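Local coordinates for protein CalU16 (Micromonospora echinospora, PDB 4FPW) that probably confers self-resistance to an enediyne antibiotic by a self-sacrifice mechanism, as a member of the AHA1 family, at residues A[118-121]-A[122-126]. Residues are numbered along the deposited sequence; the frame is centred on the assembly and turned at random.
Sequences EQML and VEVGV
The first turns of helix 118-138, the long helix that follows strand 106-115 in this Bet v 1-like (AHA1-type) fold, bring Met120 and Leu121 against Val124 and Gly125 one turn on. Leu121 O takes two backbone donors: Gly125 N at 3.1 Å, an almost straight alpha-helical bond (N-H...O 174°), and Val124 N at 3.2 Å, which comes from well above the carbonyl plane. Val124 N also makes a weak bond to Met120 O, so its N-H is split between two carbonyls. Val124 CB stands end-on to the Met120 carbonyl, 3.3 Å from Met120 O, while Val124 CG2 meets CG of Met120, a selenomethionine, at 4.2 Å. Both side chains reach strand 106-115, Met120 at Thr115 and Val124 at His113. Leu121 packs on Thr115 too, and on Ile23 and Val177, joining the helix start to the sheet and to helix 161-177. On the outer face, Glu123 reaches back along the preceding turn, CG beside its own backbone N (chi1 -73°) and 3.7 Å from Gln119 O. Its carboxylate stands nearly perpendicular to the Gln119 amide; OE2 and NE2, 3.8 Å apart, are too distant to bond, and OE1 instead forms a salt bridge with Lys91. The bonding thus mixes i to i+3 and i to i+4 patterns, with Met120, Leu121 and Val124 packed on the sheet and Glu123's charge probably balanced by Lys91.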
ATOM      1  N   GLU A 118      -1.799  13.277  10.264  1.00 49.95           N
ATOM      2  CA  GLU A 118      -2.838  12.495  10.943  1.00 51.61           C
ATOM      3  C   GLU A 118      -4.078  12.266  10.081  1.00 51.55           C
ATOM      4  O   GLU A 118      -4.637  11.179  10.080  1.00 53.48           O
ATOM      5  CB  GLU A 118      -3.277  13.165  12.235  1.00 54.01           C
ATOM      6  CG  GLU A 118      -4.307  12.344  13.005  1.00 54.68           C
ATOM      7  CD  GLU A 118      -4.345  12.699  14.470  1.00 55.08           C
ATOM      8  OE1 GLU A 118      -4.027  11.829  15.308  1.00 54.47           O
ATOM      9  OE2 GLU A 118      -4.667  13.861  14.780  1.00 58.72           O
ATOM     10  N   GLN A 119      -4.507  13.303   9.370  1.00 52.75           N
ATOM     11  CA  GLN A 119      -5.632  13.222   8.440  1.00 51.34           C
ATOM     12  C   GLN A 119      -5.359  12.190   7.348  1.00 50.23           C
ATOM     13  O   GLN A 119      -6.212  11.351   7.035  1.00 49.23           O
ATOM     14  CB  GLN A 119      -5.847  14.589   7.812  1.00 53.07           C
ATOM     15  CG  GLN A 119      -7.133  14.731   7.028  1.00 54.05           C
ATOM     16  CD  GLN A 119      -7.388  16.166   6.632  1.00 55.88           C
ATOM     17  OE1 GLN A 119      -7.202  17.078   7.436  1.00 55.36           O
ATOM     18  NE2 GLN A 119      -7.814  16.379   5.388  1.00 57.89           N
HETATM   19  N   MSE A 120      -4.148  12.244   6.800  1.00 47.19           N
HETATM   20  CA  MSE A 120      -3.725  11.317   5.761  1.00 45.59           C
HETATM   21  C   MSE A 120      -3.528   9.859   6.226  1.00 46.82           C
HETATM   22  O   MSE A 120      -3.374   8.963   5.384  1.00 48.74           O
HETATM   23  CB  MSE A 120      -2.416  11.819   5.165  1.00 45.09           C
HETATM   24  CG  MSE A 120      -2.061  11.263   3.802  1.00 44.06           C
HETATM   25 SE   MSE A 120      -0.584  12.069   3.184  1.00 41.68          SE
HETATM   26  CE  MSE A 120      -0.365  11.218   1.618  1.00 40.76           C
ATOM     27  N   LEU A 121      -3.489   9.591   7.533  1.00 47.50           N
ATOM     28  CA  LEU A 121      -3.340   8.189   7.973  1.00 46.38           C
ATOM     29  C   LEU A 121      -4.554   7.403   7.512  1.00 45.89           C
ATOM     30  O   LEU A 121      -4.446   6.485   6.699  1.00 45.06           O
ATOM     31  CB  LEU A 121      -3.209   8.052   9.494  1.00 46.60           C
ATOM     32  CG  LEU A 121      -1.828   8.043  10.141  1.00 45.44           C
ATOM     33  CD1 LEU A 121      -1.984   7.637  11.594  1.00 46.58           C
ATOM     34  CD2 LEU A 121      -0.865   7.111   9.458  1.00 44.47           C
ATOM     35  N   VAL A 122      -5.712   7.806   8.029  1.00 45.38           N
ATOM     36  CA  VAL A 122      -6.978   7.191   7.690  1.00 45.07           C
ATOM     37  C   VAL A 122      -7.047   7.026   6.173  1.00 46.99           C
ATOM     38  O   VAL A 122      -7.004   5.889   5.674  1.00 47.06           O
ATOM     39  CB  VAL A 122      -8.161   8.042   8.187  1.00 46.43           C
ATOM     40  CG1 VAL A 122      -9.484   7.351   7.889  1.00 47.85           C
ATOM     41  CG2 VAL A 122      -8.034   8.318   9.681  1.00 47.66           C
ATOM     42  N   GLU A 123      -7.076   8.164   5.461  1.00 46.87           N
ATOM     43  CA  GLU A 123      -7.282   8.232   4.001  1.00 46.72           C
ATOM     44  C   GLU A 123      -6.517   7.211   3.181  1.00 45.43           C
ATOM     45  O   GLU A 123      -6.969   6.769   2.120  1.00 45.85           O
ATOM     46  CB  GLU A 123      -6.913   9.619   3.490  1.00 47.83           C
ATOM     47  CG  GLU A 123      -7.938  10.666   3.879  1.00 49.90           C
ATOM     48  CD  GLU A 123      -7.522  12.078   3.548  1.00 52.06           C
ATOM     49  OE1 GLU A 123      -6.367  12.295   3.102  1.00 53.74           O
ATOM     50  OE2 GLU A 123      -8.371  12.975   3.737  1.00 54.42           O
ATOM     51  N   VAL A 124      -5.358   6.837   3.684  1.00 43.90           N
ATOM     52  CA  VAL A 124      -4.448   5.977   2.973  1.00 43.06           C
ATOM     53  C   VAL A 124      -4.687   4.502   3.351  1.00 42.60           C
ATOM     54  O   VAL A 124      -4.785   3.635   2.473  1.00 43.22           O
ATOM     55  CB  VAL A 124      -3.031   6.506   3.242  1.00 44.50           C
ATOM     56  CG1 VAL A 124      -2.017   5.410   3.372  1.00 45.83           C
ATOM     57  CG2 VAL A 124      -2.635   7.494   2.150  1.00 45.63           C
ATOM     58  N   GLY A 125      -4.820   4.227   4.648  1.00 41.13           N
ATOM     59  CA  GLY A 125      -5.238   2.914   5.120  1.00 40.59           C
ATOM     60  C   GLY A 125      -6.462   2.429   4.381  1.00 40.37           C
ATOM     61  O   GLY A 125      -6.468   1.327   3.835  1.00 42.01           O
ATOM     62  N   VAL A 126      -7.491   3.266   4.340  1.00 39.90           N
ATOM     63  CA  VAL A 126      -8.711   2.933   3.626  1.00 40.19           C
ATOM     64  C   VAL A 126      -8.439   2.779   2.129  1.00 40.12           C
ATOM     65  O   VAL A 126      -8.891   1.832   1.518  1.00 41.20           O
ATOM     66  CB  VAL A 126      -9.812   3.993   3.855  1.00 41.15           C
ATOM     67  CG1 VAL A 126     -11.044   3.678   3.024  1.00 41.40           C
ATOM     68  CG2 VAL A 126     -10.187   4.083   5.332  1.00 40.62           C
TER